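Local structure of copper-transporting atpase (Sulfolobus solfataricus, 2YJ3) at residues Y58-V62 and I103-I108; N117-V121 and S130-S134; V62-S66 and D90-I94. The protein is part of a P-type ATPase whose catalytic domain probably binds and hydrolyses ATP to drive heavy-metal ions, such as copper, across the cell membrane. The protein carries 1 engineered substitution. Residues are numbered along the deposited sequence.

How the contacts relate
All three contacts lie in the nucleotide-binding domain, where helices pack on a six-stranded antiparallel sheet. Contact 1 is buried, contact 2 partly buried, and contact 3 lies at the surface. Contacts 1 and 3 both use helix 53-63 and share Val62. Contact 1 joins the helix to a hairpin, mostly through apolar side chains. Contact 3 joins residues 62-66, at the end region of that helix, to edge strand 91-94, with one aromatic ring and one polar pair. Contact 2 lies within the sheet, so backbone hydrogen bonds dominate. It meets contact 1 where Ala59 CB lies 3.7 Å from Val121 CG2 and 4.1 Å from Phe131 CE1.

Contact 1. Residues Y58-V62 and I103-I108; sequences YAASV and ISDKII
This is a buried helix-on-sheet contact in the nucleotide-binding domain. One face of helix 53-63 rests on the tight hairpin of strands 98-103 and 106-111. Residues 58-62 are regular helix, with Val62 N bonded to Tyr58 O at 3.1 Å. Ile103 to Lys106 form a type I' turn. Ser104 (phi/psi 42/52) and Asp105 (65/4) both have positive phi. Ile103 N meets Lys106 O at 2.8 Å, and Lys106 N meets Ile103 O at 2.7 Å, as in a two-residue beta hairpin. The axes of 58-62 and 106-108 cross at -70° and approach to 9.7 Å. The nearest CA atoms, those of Tyr58 and Ile108, are 6.9 Å apart.

Tyr58 makes the largest contribution. With chi1 near -79° (m), its ring reaches out over the hairpin. Tyr58 CE1 lies 3.7 Å from Ile103 CG2, and Tyr58 CB lies 3.8 Å from Ile108 CG1. Ile108 CD1 sits over one ring face. Lys106 has a bent side chain, and its NZ donates a 3.0 Å hydrogen bond to Tyr58 OH at the ring edge. Ile103 (m, t) extends CD1 to 3.7 Å from Ser61 CB and 4.1 Å from Val62 CG2. Val62 CG2 also packs 3.8 Å from Ile108 CG2.

The hydroxyl of Ser61 bonds instead to Ala57 O and Leu86 N. Val88 packs beside Ser61 and Ile103, Ile123 of strand 119-123 touches Tyr58, Lys106 and Ile108, and Val99 of strand 98-103 meets Val62.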
loop_
_atom_site.group_PDB
_atom_site.type_symbol
_atom_site.label_atom_id
_atom_site.label_comp_id
_atom_site.label_asym_id
_atom_site.label_seq_id
_atom_site.Cartn_x
_atom_site.Cartn_y
_atom_site.Cartn_z
ATOM N N TYR A 58 6.246 19.815 15.430
ATOM C CA TYR A 58 6.598 18.791 16.397
ATOM C C TYR A 58 6.370 17.410 15.801
ATOM O O TYR A 58 7.239 16.559 15.842
ATOM C CB TYR A 58 5.780 18.956 17.684
ATOM C CG TYR A 58 6.280 20.044 18.619
ATOM C CD1 TYR A 58 7.529 20.621 18.437
ATOM C CD2 TYR A 58 5.497 20.490 19.687
ATOM C CE1 TYR A 58 7.989 21.612 19.276
ATOM C CE2 TYR A 58 5.955 21.484 20.542
ATOM C CZ TYR A 58 7.209 22.031 20.336
ATOM O OH TYR A 58 7.699 23.012 21.178
ATOM N N ALA A 59 5.193 17.191 15.241
ATOM C CA ALA A 59 4.875 15.900 14.644
ATOM C C ALA A 59 5.869 15.531 13.526
ATOM O O ALA A 59 6.351 14.418 13.466
ATOM C CB ALA A 59 3.467 15.926 14.094
ATOM N N ALA A 60 6.144 16.471 12.630
ATOM C CA ALA A 60 7.037 16.226 11.501
ATOM C C ALA A 60 8.448 15.938 11.980
ATOM O O ALA A 60 9.161 15.092 11.413
ATOM C CB ALA A 60 7.036 17.452 10.548
ATOM N N SER A 61 8.859 16.659 13.020
ATOM C CA SER A 61 10.186 16.487 13.587
ATOM C C SER A 61 10.356 15.069 14.130
ATOM O O SER A 61 11.407 14.466 13.966
ATOM C CB SER A 61 10.462 17.529 14.680
ATOM O OG SER A 61 10.463 18.847 14.159
ATOM N N VAL A 62 9.328 14.524 14.775
ATOM C CA VAL A 62 9.433 13.141 15.231
ATOM C C VAL A 62 9.308 12.166 14.051
ATOM O O VAL A 62 10.044 11.185 13.958
ATOM C CB VAL A 62 8.392 12.807 16.322
ATOM C CG1 VAL A 62 8.484 11.342 16.697
ATOM C CG2 VAL A 62 8.616 13.684 17.543
ATOM N N ILE A 103 11.059 16.910 22.480
ATOM C CA ILE A 103 11.478 18.158 21.862
ATOM C C ILE A 103 11.154 19.264 22.848
ATOM O O ILE A 103 10.064 19.273 23.439
ATOM C CB ILE A 103 10.677 18.444 20.569
ATOM C CG1 ILE A 103 10.743 17.276 19.588
ATOM C CG2 ILE A 103 11.122 19.752 19.914
ATOM C CD1 ILE A 103 9.893 17.522 18.340
ATOM N N SER A 104 12.092 20.190 23.020
ATOM C CA SER A 104 11.928 21.317 23.936
ATOM C C SER A 104 11.292 20.917 25.266
ATOM O O SER A 104 10.302 21.518 25.695
ATOM C CB SER A 104 11.122 22.441 23.275
ATOM O OG SER A 104 11.913 23.149 22.325
ATOM N N ASP A 105 11.870 19.905 25.907
ATOM C CA ASP A 105 11.403 19.409 27.211
ATOM C C ASP A 105 10.008 18.794 27.175
ATOM O O ASP A 105 9.468 18.437 28.217
ATOM C CB ASP A 105 11.419 20.518 28.269
ATOM C CG ASP A 105 12.808 21.065 28.527
ATOM O OD1 ASP A 105 13.799 20.310 28.371
ATOM O OD2 ASP A 105 12.903 22.256 28.895
ATOM N N LYS A 106 9.422 18.703 25.986
ATOM C CA LYS A 106 8.068 18.173 25.819
ATOM C C LYS A 106 8.066 16.797 25.151
ATOM O O LYS A 106 8.843 16.539 24.224
ATOM C CB LYS A 106 7.210 19.148 24.997
ATOM C CG LYS A 106 6.440 20.173 25.824
ATOM C CD LYS A 106 6.854 21.599 25.502
ATOM C CE LYS A 106 6.839 21.857 24.002
ATOM N NZ LYS A 106 6.026 23.065 23.645
ATOM N N ILE A 107 7.168 15.928 25.593
ATOM C CA ILE A 107 7.058 14.604 24.998
ATOM C C ILE A 107 6.017 14.592 23.888
ATOM O O ILE A 107 4.838 14.862 24.115
ATOM C CB ILE A 107 6.686 13.534 26.047
ATOM C CG1 ILE A 107 7.756 13.453 27.138
ATOM C CG2 ILE A 107 6.504 12.170 25.387
ATOM C CD1 ILE A 107 9.153 13.181 26.616
ATOM N N ILE A 108 6.455 14.250 22.688
ATOM C CA ILE A 108 5.559 14.235 21.540
ATOM C C ILE A 108 5.333 12.825 21.030
ATOM O O ILE A 108 6.275 12.057 20.878
ATOM C CB ILE A 108 6.088 15.109 20.374
ATOM C CG1 ILE A 108 5.889 16.596 20.686
ATOM C CG2 ILE A 108 5.306 14.808 19.099
ATOM C CD1 ILE A 108 6.960 17.187 21.528
#

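Contact 2. Residues N117-V121 and S130-S134; sequences NDIAV and SFNIS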
loop_
_atom_site.group_PDB
_atom_site.type_symbol
_atom_site.label_atom_id
_atom_site.label_comp_id
_atom_site.label_asym_id
_atom_site.label_seq_id
_atom_site.Cartn_x
_atom_site.Cartn_y
_atom_site.Cartn_z
ATOM N N ASN A 117 -10.682 10.893 11.621
ATOM C CA ASN A 117 -9.279 11.107 11.261
ATOM C C ASN A 117 -8.365 9.904 11.520
ATOM O O ASN A 117 -8.782 8.883 12.081
ATOM C CB ASN A 117 -8.723 12.357 11.943
ATOM C CG ASN A 117 -9.076 12.420 13.412
ATOM O OD1 ASN A 117 -9.641 13.408 13.881
ATOM N ND2 ASN A 117 -8.757 11.358 14.146
ATOM N N ASP A 118 -7.108 10.039 11.110
ATOM C CA ASP A 118 -6.227 8.881 11.002
ATOM C C ASP A 118 -5.001 8.926 11.921
ATOM O O ASP A 118 -4.415 7.887 12.225
ATOM C CB ASP A 118 -5.805 8.692 9.534
ATOM C CG ASP A 118 -7.005 8.564 8.594
ATOM O OD1 ASP A 118 -7.936 7.790 8.923
ATOM O OD2 ASP A 118 -7.031 9.234 7.534
ATOM N N ILE A 119 -4.620 10.119 12.367
ATOM C CA ILE A 119 -3.379 10.275 13.113
ATOM C C ILE A 119 -3.477 11.391 14.131
ATOM O O ILE A 119 -3.780 12.529 13.784
ATOM C CB ILE A 119 -2.195 10.597 12.177
ATOM C CG1 ILE A 119 -2.067 9.550 11.072
ATOM C CG2 ILE A 119 -0.914 10.672 12.966
ATOM C CD1 ILE A 119 -1.266 8.334 11.477
ATOM N N ALA A 120 -3.212 11.072 15.392
ATOM C CA ALA A 120 -3.326 12.064 16.455
ATOM C C ALA A 120 -1.948 12.488 16.917
ATOM O O ALA A 120 -1.022 11.668 16.980
ATOM C CB ALA A 120 -4.144 11.495 17.638
ATOM N N VAL A 121 -1.793 13.770 17.223
ATOM C CA VAL A 121 -0.532 14.235 17.786
ATOM C C VAL A 121 -0.775 14.533 19.267
ATOM O O VAL A 121 -1.678 15.296 19.607
ATOM C CB VAL A 121 -0.039 15.511 17.110
ATOM C CG1 VAL A 121 1.276 15.955 17.737
ATOM C CG2 VAL A 121 0.079 15.323 15.573
ATOM N N SER A 130 -4.285 16.638 14.644
ATOM C CA SER A 130 -4.546 15.394 13.922
ATOM C C SER A 130 -4.389 15.540 12.406
ATOM O O SER A 130 -4.438 16.653 11.871
ATOM C CB SER A 130 -5.948 14.873 14.249
ATOM O OG SER A 130 -6.916 15.725 13.666
ATOM N N PHE A 131 -4.208 14.407 11.725
ATOM C CA PHE A 131 -4.102 14.371 10.259
ATOM C C PHE A 131 -5.100 13.389 9.720
ATOM O O PHE A 131 -5.312 12.326 10.323
ATOM C CB PHE A 131 -2.736 13.829 9.797
ATOM C CG PHE A 131 -1.564 14.653 10.222
ATOM C CD1 PHE A 131 -0.986 14.469 11.473
ATOM C CD2 PHE A 131 -1.022 15.599 9.366
ATOM C CE1 PHE A 131 0.097 15.230 11.859
ATOM C CE2 PHE A 131 0.077 16.355 9.740
ATOM C CZ PHE A 131 0.629 16.181 10.980
ATOM N N ASN A 132 -5.702 13.740 8.586
ATOM C CA ASN A 132 -6.321 12.755 7.716
ATOM C C ASN A 132 -5.282 12.462 6.636
ATOM O O ASN A 132 -4.740 13.390 6.064
ATOM C CB ASN A 132 -7.584 13.329 7.068
ATOM C CG ASN A 132 -8.864 12.864 7.742
ATOM O OD1 ASN A 132 -9.123 13.169 8.910
ATOM N ND2 ASN A 132 -9.682 12.130 6.997
ATOM N N ILE A 133 -4.975 11.194 6.380
ATOM C CA ILE A 133 -4.086 10.837 5.278
ATOM C C ILE A 133 -4.792 9.842 4.364
ATOM O O ILE A 133 -5.547 8.994 4.829
ATOM C CB ILE A 133 -2.745 10.222 5.751
ATOM C CG1 ILE A 133 -2.909 8.743 6.085
ATOM C CG2 ILE A 133 -2.160 10.993 6.917
ATOM C CD1 ILE A 133 -2.735 7.818 4.888
ATOM N N SER A 134 -4.545 9.939 3.065
ATOM C CA SER A 134 -5.167 9.012 2.132
ATOM C C SER A 134 -4.195 8.513 1.065
ATOM O O SER A 134 -3.184 9.161 0.770
ATOM C CB SER A 134 -6.391 9.655 1.479
ATOM O OG SER A 134 -5.995 10.660 0.571
#
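Three good hydrogen bonds hold these antiparallel strands together. Phe131 N donates to Ile119 O at 2.8 Å. Asp118 N donates to Phe131 O at 3.0 Å. Ile133 N donates to the side-chain atom Asp118 OD2 at 3.1 Å. A fourth bond, from Ile119 N to the same Phe131 O at 3.1 Å, is weak. Asp118 and Ile119 thus both face Phe131, which defines a classic beta bulge. Past the bulge, Ala120 and Ser130 form a non-hydrogen-bonded pair with CA atoms 4.4 Å apart. Ser130 CA also makes a CA-H...O contact of 3.0 Å to Ile119 O.

The apolar side chains of Ile119 and Phe131 share one sheet face. Ile119 CB lies 4.1 Å from Phe131 CB, and Val121 CG2 lies 3.7 Å from Phe131 CE1. Leu56 and Ala59 of helix 53-63 and Ile74 of helix 69-81 cover Phe131, whose ring also meets that of Phe49. Ile119 CG1 touches Ile133 CG2 at 4.4 Å, and the side chain of Ile119 lies about 5 Å from that of Glu63, a residue that contacts nucleotide in nucleotide-bound structures of this protein.

The chemistry implies a hairpin held by backbone bonds, with the Asp118 carboxylate supplying the acceptor for Ile133 N beyond the bulge, while the helix-facing side stays apolar.

Contact 3. Residues V62-S66 and D90-I94; sequences VEALS and DFKEI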
loop_
_atom_site.group_PDB
_atom_site.type_symbol
_atom_site.label_atom_id
_atom_site.label_comp_id
_atom_site.label_asym_id
_atom_site.label_seq_id
_atom_site.Cartn_x
_atom_site.Cartn_y
_atom_site.Cartn_z
ATOM N N VAL A 62 9.328 14.524 14.775
ATOM C CA VAL A 62 9.433 13.141 15.231
ATOM C C VAL A 62 9.308 12.166 14.051
ATOM O O VAL A 62 10.044 11.185 13.958
ATOM C CB VAL A 62 8.392 12.807 16.322
ATOM C CG1 VAL A 62 8.484 11.342 16.697
ATOM C CG2 VAL A 62 8.616 13.684 17.543
ATOM N N GLU A 63 8.378 12.438 13.146
ATOM C CA GLU A 63 8.171 11.543 12.011
ATOM C C GLU A 63 9.395 11.476 11.091
ATOM O O GLU A 63 9.556 10.514 10.327
ATOM C CB GLU A 63 6.925 11.959 11.222
ATOM C CG GLU A 63 5.622 11.686 11.934
ATOM C CD GLU A 63 5.249 10.208 11.946
ATOM O OE1 GLU A 63 6.153 9.350 11.931
ATOM O OE2 GLU A 63 4.040 9.902 11.961
ATOM N N ALA A 64 10.260 12.488 11.164
ATOM C CA ALA A 64 11.446 12.521 10.304
ATOM C C ALA A 64 12.447 11.422 10.622
ATOM O O ALA A 64 13.426 11.237 9.907
ATOM C CB ALA A 64 12.128 13.894 10.362
ATOM N N LEU A 65 12.207 10.667 11.682
ATOM C CA LEU A 65 13.156 9.616 12.066
ATOM C C LEU A 65 12.633 8.236 11.697
ATOM O O LEU A 65 13.268 7.232 11.972
ATOM C CB LEU A 65 13.440 9.693 13.560
ATOM C CG LEU A 65 13.935 11.070 14.011
ATOM C CD1 LEU A 65 14.171 11.126 15.529
ATOM C CD2 LEU A 65 15.213 11.423 13.265
ATOM N N SER A 66 11.466 8.196 11.069
ATOM C CA SER A 66 10.884 6.940 10.619
ATOM C C SER A 66 10.890 6.866 9.096
ATOM O O SER A 66 10.871 7.892 8.420
ATOM C CB SER A 66 9.454 6.809 11.134
ATOM O OG SER A 66 8.703 5.960 10.288
ATOM N N ASP A 90 15.450 10.830 22.356
ATOM C CA ASP A 90 14.708 9.680 22.865
ATOM C C ASP A 90 13.700 9.116 21.871
ATOM O O ASP A 90 12.639 8.631 22.251
ATOM C CB ASP A 90 14.009 10.034 24.174
ATOM C CG ASP A 90 14.983 10.317 25.286
ATOM O OD1 ASP A 90 15.990 9.584 25.392
ATOM O OD2 ASP A 90 14.748 11.268 26.057
ATOM N N PHE A 91 14.028 9.166 20.593
ATOM C CA PHE A 91 13.108 8.637 19.603
ATOM C C PHE A 91 12.783 7.181 19.906
ATOM O O PHE A 91 13.649 6.410 20.326
ATOM C CB PHE A 91 13.706 8.761 18.217
ATOM C CG PHE A 91 12.868 8.157 17.141
ATOM C CD1 PHE A 91 11.739 8.819 16.673
ATOM C CD2 PHE A 91 13.220 6.943 16.570
ATOM C CE1 PHE A 91 10.988 8.274 15.670
ATOM C CE2 PHE A 91 12.463 6.384 15.565
ATOM C CZ PHE A 91 11.350 7.047 15.104
ATOM N N LYS A 92 11.530 6.813 19.692
ATOM C CA LYS A 92 11.092 5.431 19.788
ATOM C C LYS A 92 10.035 5.192 18.717
ATOM O O LYS A 92 9.171 6.042 18.479
ATOM C CB LYS A 92 10.540 5.138 21.186
ATOM C CG LYS A 92 10.086 3.706 21.418
ATOM C CD LYS A 92 10.880 3.012 22.554
ATOM C CE LYS A 92 12.207 2.379 22.042
ATOM N NZ LYS A 92 12.994 1.654 23.100
ATOM N N GLU A 93 10.108 4.053 18.048
ATOM C CA GLU A 93 9.116 3.718 17.040
ATOM C C GLU A 93 8.548 2.311 17.192
ATOM O O GLU A 93 9.277 1.354 17.448
ATOM C CB GLU A 93 9.717 3.855 15.643
ATOM C CG GLU A 93 8.721 3.565 14.530
ATOM C CD GLU A 93 9.299 3.781 13.138
ATOM O OE1 GLU A 93 10.547 3.797 12.990
ATOM O OE2 GLU A 93 8.493 3.923 12.192
ATOM N N ILE A 94 7.240 2.187 17.017
ATOM C CA ILE A 94 6.646 0.879 16.770
ATOM C C ILE A 94 5.969 0.888 15.394
ATOM O O ILE A 94 4.894 1.477 15.210
ATOM C CB ILE A 94 5.680 0.454 17.880
ATOM C CG1 ILE A 94 4.620 -0.484 17.308
ATOM C CG2 ILE A 94 5.051 1.670 18.536
ATOM C CD1 ILE A 94 3.772 -1.114 18.337
#
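Phe91 takes the t rotamer (chi1 176°), which lays its ring against Val62, Leu65 and Ser66 of 62-66. Leu65 CB sits over the ring face, 3.6 Å from the centroid and 13° off the normal, a CH-pi contact. Phe91 CE1 lies 3.5 Å from Val62 O and 4.1 Å from Val62 CG1. Ser66 CB is 4.4 Å from Phe91 CZ.

Glu63 to Ser66 form a type I turn, with Ser66 N bonded to Glu63 O at 3.1 Å. Strand 91-94 is an edge strand of the antiparallel sheet in the nucleotide-binding domain, so this contact ties the turn to the sheet's margin. The turn precedes His68, which, like Glu63, contacts ATP and AMP in nucleotide-bound structures of this protein. Glu63 has its CA-to-CB bond directed away from strand 91-94, and its side chain packs on Ala71, Ile74 and Val75 of helix 69-81.

Glu93, on the same side of its strand as Phe91, is stretched out with chi1 and chi2 both t. Its carboxylate thereby reaches Ser66, whose chi1 of 155° (t) places OG 2.8 Å from Glu93 OE2. Ser66 OG donates that hydrogen bond and is also bonded to His68 N.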